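Local coordinates for carbonic anhydrase (PDB 6Y04), which probably catalyses the reversible hydration of carbon dioxide to hydrogencarbonate and a proton, as a zinc-dependent beta-class carbonic anhydrase, at residues P28-A33 with R54-V59; I34-D39 with V59-G64. All coordinates share one frame; numbering follows the deposited sequence.

Overall arrangement
Contacts 1 and 2 are successive lengths of one parallel strand pair, 32-36 beside 57-61, their centres about 15 Å apart. Contact 1 takes in the loops that lead into both strands and lies away from the zinc site; contact 2 follows the strands onward to the loops after them, where Cys37 binds the zinc ion with SG 2.3 Å from the metal. The two meet at Val59, which belongs to both, and where Ile34 N lies 2.8 Å from Thr58 O, a probable hydrogen bond that carries the strand ladder from one contact into the next. Both also touch the second subunit.

Contact 1: residues P28-A33 with R54-V59; sequences PQRHIA and RGEATV
Ala33 and Thr58 pair in parallel with their CA atoms 4.8 Å apart, while the type I turn Pro28 to His31 hangs from the carbonyls of Gly55 and Glu56 just ahead of the strands. Gln29 N donates to Gly55 O and Arg30 N to Glu56 O, both at 3.0 Å; Thr58 N then donates to Ile32 O. Between these bonds Pro28 lays its ring along residues 56-58, CB 3.2 Å from Glu56 O and CG facing Thr58 CG2. The charged pair stands outside the ladder. Arg30 CD lies against the Glu56 carboxylate, and the bend beyond it (chi3 63°) swings the guanidinium round so that NH1 comes to 3.1 Å from Glu56 OE1. That salt bridge lies in the guanidinium plane but comes onto the carboxylate from above its plane, the two flat groups being turned 89° to each other. OE1 also accepts from Lys53 N, and Arg30 NE reaches Gln3 OE1 of the second subunit, so the ion pair is tied into the dimer. Ile32 CD1 sits on one guanidinium face toward its rim, 3.9 Å above the plane, and Ile32 CG1 packs 3.6 Å from Ala57 CB. On the sheet face of Ala33 and Thr58, the alanine CB meets Thr58 OG1 at 3.4 Å, a hydroxyl hydrogen-bonded to Ser82 OG of helix 74-85. This is the entry to the beta-alpha-beta unit of strand 32-36, helix 46-49 and strand 57-61. Strand 90-96 flanks strand 32-36 through backbone bonds of Ala33 with Glu90 and Phe92, whereas strand 57-61, outermost in the sheet of this chain, meets the second subunit, where Ala57 O accepts from Thr40 OG1 of that subunit.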
ATOM      1  N   PRO A  28      -8.497  -6.942 -11.534  1.00 18.39           N
ATOM      2  CA  PRO A  28      -9.464  -7.246 -10.475  1.00 18.23           C
ATOM      3  C   PRO A  28     -10.865  -7.534 -11.011  1.00 18.87           C
ATOM      4  O   PRO A  28     -11.464  -6.696 -11.692  1.00 18.53           O
ATOM      5  CB  PRO A  28      -9.470  -5.990  -9.592  1.00 17.98           C
ATOM      6  CG  PRO A  28      -8.909  -4.891 -10.477  1.00 18.38           C
ATOM      7  CD  PRO A  28      -7.951  -5.579 -11.424  1.00 18.44           C
ATOM      8  N   GLN A  29     -11.389  -8.710 -10.643  1.00 18.44           N
ATOM      9  CA  GLN A  29     -12.583  -9.258 -11.268  1.00 18.29           C
ATOM     10  C   GLN A  29     -13.862  -8.603 -10.743  1.00 17.61           C
ATOM     11  O   GLN A  29     -14.932  -8.820 -11.302  1.00 18.30           O
ATOM     12  CB  GLN A  29     -12.571 -10.790 -11.199  1.00 18.73           C
ATOM     13  CG  GLN A  29     -11.480 -11.427 -12.061  1.00 18.97           C
ATOM     14  CD  GLN A  29     -11.614 -11.065 -13.522  1.00 19.76           C
ATOM     15  OE1 GLN A  29     -12.522 -11.519 -14.216  1.00 19.56           O
ATOM     16  NE2 GLN A  29     -10.712 -10.223 -14.002  1.00 20.50           N
ATOM     17  N   ARG A  30     -13.761  -7.789  -9.683  1.00 16.49           N
ATOM     18  CA  ARG A  30     -14.931  -7.064  -9.208  1.00 15.73           C
ATOM     19  C   ARG A  30     -14.793  -5.573  -9.515  1.00 16.09           C
ATOM     20  O   ARG A  30     -15.667  -4.783  -9.155  1.00 16.57           O
ATOM     21  CB  ARG A  30     -15.169  -7.321  -7.721  1.00 15.62           C
ATOM     22  CG  ARG A  30     -15.825  -8.663  -7.432  1.00 15.00           C
ATOM     23  CD  ARG A  30     -15.833  -8.934  -5.948  1.00 15.09           C
ATOM     24  NE  ARG A  30     -16.609  -7.969  -5.179  1.00 15.07           N
ATOM     25  CZ  ARG A  30     -16.661  -7.944  -3.851  1.00 15.47           C
ATOM     26  NH1 ARG A  30     -16.000  -8.838  -3.132  1.00 14.77           N
ATOM     27  NH2 ARG A  30     -17.390  -7.028  -3.242  1.00 16.23           N
ATOM     28  N   HIS A  31     -13.687  -5.207 -10.179  1.00 15.70           N
ATOM     29  CA  HIS A  31     -13.465  -3.871 -10.711  1.00 15.47           C
ATOM     30  C   HIS A  31     -13.433  -2.840  -9.586  1.00 15.12           C
ATOM     31  O   HIS A  31     -13.950  -1.734  -9.743  1.00 14.88           O
ATOM     32  CB  HIS A  31     -14.518  -3.514 -11.769  1.00 16.05           C
ATOM     33  CG  HIS A  31     -14.786  -4.585 -12.771  1.00 16.37           C
ATOM     34  ND1 HIS A  31     -13.878  -4.916 -13.766  1.00 16.29           N
ATOM     35  CD2 HIS A  31     -15.854  -5.393 -12.935  1.00 16.48           C
ATOM     36  CE1 HIS A  31     -14.365  -5.908 -14.481  1.00 16.60           C
ATOM     37  NE2 HIS A  31     -15.588  -6.201 -14.007  1.00 17.09           N
ATOM     38  N   ILE A  32     -12.814  -3.206  -8.457  1.00 14.61           N
ATOM     39  CA  ILE A  32     -12.782  -2.327  -7.298  1.00 14.02           C
ATOM     40  C   ILE A  32     -11.348  -2.175  -6.791  1.00 13.57           C
ATOM     41  O   ILE A  32     -10.531  -3.092  -6.889  1.00 13.28           O
ATOM     42  CB  ILE A  32     -13.752  -2.804  -6.196  1.00 14.06           C
ATOM     43  CG1 ILE A  32     -13.397  -4.201  -5.677  1.00 14.30           C
ATOM     44  CG2 ILE A  32     -15.196  -2.722  -6.674  1.00 14.15           C
ATOM     45  CD1 ILE A  32     -14.223  -4.645  -4.489  1.00 14.79           C
ATOM     46  N   ALA A  33     -11.055  -0.983  -6.273  1.00 13.33           N
ATOM     47  CA  ALA A  33      -9.800  -0.700  -5.604  1.00 13.47           C
ATOM     48  C   ALA A  33     -10.083  -0.405  -4.132  1.00 13.57           C
ATOM     49  O   ALA A  33     -10.996   0.364  -3.820  1.00 14.09           O
ATOM     50  CB  ALA A  33      -9.123   0.473  -6.277  1.00 13.17           C
ATOM     51  N   ARG A  54      -8.924 -13.036  -3.206  1.00 17.90           N
ATOM     52  CA  ARG A  54      -7.807 -12.936  -4.134  1.00 18.40           C
ATOM     53  C   ARG A  54      -8.350 -12.758  -5.554  1.00 18.34           C
ATOM     54  O   ARG A  54      -9.304 -13.432  -5.936  1.00 17.88           O
ATOM     55  CB  ARG A  54      -6.955 -14.208  -4.035  1.00 18.21           C
ATOM     56  CG  ARG A  54      -5.656 -14.137  -4.822  1.00 18.38           C
ATOM     57  CD  ARG A  54      -4.928 -15.457  -4.950  1.00 17.90           C
ATOM     58  NE  ARG A  54      -3.765 -15.234  -5.800  1.00 18.01           N
ATOM     59  CZ  ARG A  54      -3.127 -16.174  -6.493  1.00 17.73           C
ATOM     60  NH1 ARG A  54      -3.532 -17.432  -6.439  1.00 16.65           N
ATOM     61  NH2 ARG A  54      -2.084 -15.845  -7.235  1.00 17.08           N
ATOM     62  N   GLY A  55      -7.757 -11.829  -6.315  1.00 18.17           N
ATOM     63  CA  GLY A  55      -8.083 -11.683  -7.725  1.00 17.88           C
ATOM     64  C   GLY A  55      -9.295 -10.790  -7.998  1.00 17.55           C
ATOM     65  O   GLY A  55      -9.644 -10.568  -9.152  1.00 17.34           O
ATOM     66  N   GLU A  56      -9.893 -10.230  -6.939  1.00 17.89           N
ATOM     67  CA  GLU A  56     -11.140  -9.481  -7.056  1.00 18.15           C
ATOM     68  C   GLU A  56     -10.907  -7.969  -7.036  1.00 17.62           C
ATOM     69  O   GLU A  56     -11.664  -7.228  -7.648  1.00 18.29           O
ATOM     70  CB  GLU A  56     -12.116  -9.864  -5.942  1.00 18.44           C
ATOM     71  CG  GLU A  56     -12.619 -11.291  -6.015  1.00 17.89           C
ATOM     72  CD  GLU A  56     -13.764 -11.568  -5.055  1.00 19.43           C
ATOM     73  OE1 GLU A  56     -13.837 -10.911  -3.977  1.00 20.19           O
ATOM     74  OE2 GLU A  56     -14.596 -12.428  -5.389  1.00 19.59           O
ATOM     75  N   ALA A  57      -9.877  -7.508  -6.317  1.00 17.42           N
ATOM     76  CA  ALA A  57      -9.632  -6.085  -6.126  1.00 16.78           C
ATOM     77  C   ALA A  57      -8.135  -5.798  -6.164  1.00 16.34           C
ATOM     78  O   ALA A  57      -7.325  -6.674  -5.897  1.00 16.33           O
ATOM     79  CB  ALA A  57     -10.211  -5.635  -4.808  1.00 15.69           C
ATOM     80  N   THR A  58      -7.773  -4.551  -6.479  1.00 16.48           N
ATOM     81  CA  THR A  58      -6.454  -4.052  -6.125  1.00 15.36           C
ATOM     82  C   THR A  58      -6.532  -3.500  -4.705  1.00 15.25           C
ATOM     83  O   THR A  58      -7.558  -2.938  -4.310  1.00 14.89           O
ATOM     84  CB  THR A  58      -5.949  -2.999  -7.123  1.00 14.99           C
ATOM     85  OG1 THR A  58      -6.942  -1.981  -7.235  1.00 14.68           O
ATOM     86  CG2 THR A  58      -5.646  -3.574  -8.489  1.00 14.48           C
ATOM     87  N   VAL A  59      -5.440  -3.681  -3.951  1.00 14.86           N
ATOM     88  CA  VAL A  59      -5.339  -3.182  -2.592  1.00 14.88           C
ATOM     89  C   VAL A  59      -4.095  -2.305  -2.490  1.00 14.83           C
ATOM     90  O   VAL A  59      -2.997  -2.745  -2.812  1.00 14.89           O
ATOM     91  CB  VAL A  59      -5.327  -4.329  -1.556  1.00 15.32           C
ATOM     92  CG1 VAL A  59      -5.208  -3.805  -0.129  1.00 14.95           C
ATOM     93  CG2 VAL A  59      -6.541  -5.242  -1.701  1.00 14.98           C
TER

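Contact 2: residues I34-D39 with V59-G64. With ZN (zinc ion), chain C.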
ATOM      1  N   ILE A  34      -9.292  -1.020  -3.239  1.00 13.18           N
ATOM      2  CA  ILE A  34      -9.321  -0.728  -1.812  1.00 12.92           C
ATOM      3  C   ILE A  34      -8.059   0.050  -1.442  1.00 12.94           C
ATOM      4  O   ILE A  34      -6.955  -0.395  -1.755  1.00 12.87           O
ATOM      5  CB  ILE A  34      -9.427  -2.015  -0.967  1.00 12.44           C
ATOM      6  CG1 ILE A  34     -10.459  -3.014  -1.508  1.00 12.59           C
ATOM      7  CG2 ILE A  34      -9.649  -1.693   0.504  1.00 12.54           C
ATOM      8  CD1 ILE A  34     -11.909  -2.557  -1.446  1.00 12.46           C
ATOM      9  N   VAL A  35      -8.238   1.195  -0.761  1.00 12.94           N
ATOM     10  CA  VAL A  35      -7.135   1.918  -0.139  1.00 13.22           C
ATOM     11  C   VAL A  35      -7.254   1.789   1.378  1.00 13.70           C
ATOM     12  O   VAL A  35      -8.252   2.204   1.961  1.00 14.42           O
ATOM     13  CB  VAL A  35      -7.068   3.397  -0.585  1.00 12.60           C
ATOM     14  CG1 VAL A  35      -5.916   4.142   0.079  1.00 11.92           C
ATOM     15  CG2 VAL A  35      -6.986   3.533  -2.103  1.00 11.98           C
ATOM     16  N   THR A  36      -6.235   1.211   2.016  1.00 14.08           N
ATOM     17  CA  THR A  36      -6.308   1.023   3.456  1.00 15.63           C
ATOM     18  C   THR A  36      -4.937   1.267   4.084  1.00 16.30           C
ATOM     19  O   THR A  36      -4.009   1.702   3.403  1.00 15.08           O
ATOM     20  CB  THR A  36      -7.015  -0.292   3.821  1.00 16.19           C
ATOM     21  OG1 THR A  36      -7.441  -0.186   5.180  1.00 17.02           O
ATOM     22  CG2 THR A  36      -6.156  -1.524   3.627  1.00 15.85           C
ATOM     23  N   CYS A  37      -4.844   1.000   5.393  1.00 17.84           N
ATOM     24  CA  CYS A  37      -3.664   1.333   6.172  1.00 18.63           C
ATOM     25  C   CYS A  37      -2.683   0.160   6.187  1.00 17.70           C
ATOM     26  O   CYS A  37      -3.054  -0.989   5.952  1.00 17.98           O
ATOM     27  CB  CYS A  37      -4.034   1.704   7.602  1.00 20.75           C
ATOM     28  SG  CYS A  37      -2.596   2.288   8.538  1.00 26.29           S
ATOM     29  N   MET A  38      -1.419   0.466   6.489  1.00 16.09           N
ATOM     30  CA  MET A  38      -0.381  -0.551   6.522  1.00 15.51           C
ATOM     31  C   MET A  38      -0.440  -1.340   7.833  1.00 15.22           C
ATOM     32  O   MET A  38       0.343  -2.266   8.018  1.00 14.99           O
ATOM     33  CB  MET A  38       1.001   0.093   6.383  1.00 14.42           C
ATOM     34  CG  MET A  38       1.405   0.878   7.609  1.00 13.79           C
ATOM     35  SD  MET A  38       3.030   1.633   7.467  1.00 13.69           S
ATOM     36  CE  MET A  38       3.288   2.185   9.154  1.00 13.77           C
ATOM     37  N   ASP A  39      -1.371  -0.970   8.724  1.00 15.12           N
ATOM     38  CA  ASP A  39      -1.445  -1.476  10.090  1.00 15.37           C
ATOM     39  C   ASP A  39      -1.294  -2.995  10.120  1.00 15.01           C
ATOM     40  O   ASP A  39      -1.940  -3.713   9.354  1.00 14.75           O
ATOM     41  CB  ASP A  39      -2.712  -0.984  10.801  1.00 15.82           C
ATOM     42  CG  ASP A  39      -2.712  -1.198  12.311  1.00 16.28           C
ATOM     43  OD1 ASP A  39      -2.804  -2.360  12.738  1.00 16.30           O
ATOM     44  OD2 ASP A  39      -2.612  -0.195  13.052  1.00 17.07           O
ATOM     45  N   VAL A  59      -5.440  -3.681  -3.951  1.00 14.86           N
ATOM     46  CA  VAL A  59      -5.339  -3.182  -2.592  1.00 14.88           C
ATOM     47  C   VAL A  59      -4.095  -2.305  -2.490  1.00 14.83           C
ATOM     48  O   VAL A  59      -2.997  -2.745  -2.812  1.00 14.89           O
ATOM     49  CB  VAL A  59      -5.327  -4.329  -1.556  1.00 15.32           C
ATOM     50  CG1 VAL A  59      -5.208  -3.805  -0.129  1.00 14.95           C
ATOM     51  CG2 VAL A  59      -6.541  -5.242  -1.701  1.00 14.98           C
ATOM     52  N   ILE A  60      -4.300  -1.059  -2.044  1.00 14.92           N
ATOM     53  CA  ILE A  60      -3.271  -0.037  -1.932  1.00 15.07           C
ATOM     54  C   ILE A  60      -3.171   0.287  -0.446  1.00 15.34           C
ATOM     55  O   ILE A  60      -4.196   0.517   0.182  1.00 16.34           O
ATOM     56  CB  ILE A  60      -3.694   1.196  -2.765  1.00 14.37           C
ATOM     57  CG1 ILE A  60      -3.881   0.831  -4.242  1.00 14.22           C
ATOM     58  CG2 ILE A  60      -2.738   2.367  -2.582  1.00 14.09           C
ATOM     59  CD1 ILE A  60      -4.999   1.568  -4.945  1.00 13.68           C
ATOM     60  N   LYS A  61      -1.959   0.259   0.121  1.00 15.43           N
ATOM     61  CA  LYS A  61      -1.800   0.486   1.550  1.00 15.75           C
ATOM     62  C   LYS A  61      -0.648   1.444   1.841  1.00 16.03           C
ATOM     63  O   LYS A  61       0.465   1.258   1.361  1.00 16.16           O
ATOM     64  CB  LYS A  61      -1.486  -0.812   2.299  1.00 15.45           C
ATOM     65  CG  LYS A  61      -2.536  -1.915   2.267  1.00 15.35           C
ATOM     66  CD  LYS A  61      -2.201  -2.945   3.317  1.00 15.12           C
ATOM     67  CE  LYS A  61      -2.992  -4.223   3.213  1.00 15.50           C
ATOM     68  NZ  LYS A  61      -2.506  -5.190   4.226  1.00 15.78           N
ATOM     69  N   ALA A  62      -0.922   2.429   2.702  1.00 16.31           N
ATOM     70  CA  ALA A  62       0.077   3.330   3.249  1.00 17.58           C
ATOM     71  C   ALA A  62      -0.319   3.683   4.678  1.00 18.33           C
ATOM     72  O   ALA A  62      -1.487   3.575   5.037  1.00 18.85           O
ATOM     73  CB  ALA A  62       0.182   4.574   2.393  1.00 16.35           C
ATOM     74  N   ALA A  63       0.656   4.144   5.467  1.00 19.31           N
ATOM     75  CA  ALA A  63       0.400   4.597   6.826  1.00 20.88           C
ATOM     76  C   ALA A  63      -0.684   5.669   6.820  1.00 21.98           C
ATOM     77  O   ALA A  63      -0.457   6.778   6.350  1.00 22.93           O
ATOM     78  CB  ALA A  63       1.682   5.109   7.440  1.00 20.16           C
ATOM     79  N   GLY A  64      -1.874   5.318   7.322  1.00 24.05           N
ATOM     80  CA  GLY A  64      -2.953   6.277   7.492  1.00 25.34           C
ATOM     81  C   GLY A  64      -3.844   6.425   6.259  1.00 26.77           C
ATOM     82  O   GLY A  64      -4.788   7.215   6.278  1.00 28.09           O
TER
HETATM   83 ZN    ZN C 301      -3.298   3.124  10.606  0.70 29.82          ZN
HETATM   84  O   HOH W   1      -2.146  -3.589   6.570  1.00 11.04           O
HETATM   85  O   HOH W   2      -1.688   2.832  11.751  0.70 29.44           O
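Cys37 SG stands anti to its backbone N (chi1 -174°), which puts the sulfur within reach of both Gly64 N and the zinc ion; Lys61, extended beyond CG, runs past Thr36 and Cys37 to a water. The Gly64 N-H points almost straight at Cys37 SG, with N 3.3 Å from the sulfur and an angle of 170° at the hydrogen, and Asp39 N adds a weak bond to the same sulfur. The Gly64 bond, with the weaker one from Asp39, probably fixes the orientation of the sulfur at the metal. Cys37 SG binds the zinc ion together with His96, Cys99 and a water 2.0 Å from the metal, a four-ligand site. Asp39 does not bind the zinc here: its OD2 is 4.2 Å from the metal, takes a weak bond from the zinc-bound water and pairs with Arg41. This is the open, water-bound form of a beta-class site. Beyond it, Lys61 CD passes 3.4 Å from Cys37 O, and its ammonium donates to a water that in turn donates to the carbonyls of Cys37 and Asp39. Alongside, Thr36 CG2 lies against Lys61 CG, both side chains pointing the same way. Met38 SD rests 3.7 Å from Ala63 CB. Behind these groups run the parallel strands, with Ile60 N bonded to Ile34 O, Thr36 N to Ile60 O and Ala62 N to Thr36 O. Val35 and Ile60 turn to helix 74-85, each touching Leu79; Val59 and Lys61, on the other sheet face, touch Glu47 of helix 46-49. Strand 90-96 lies on the far side of strand 32-36, where Met94 O bonds to Thr36 OG1, and Ser78 of the second subunit bonds to Ala63 N.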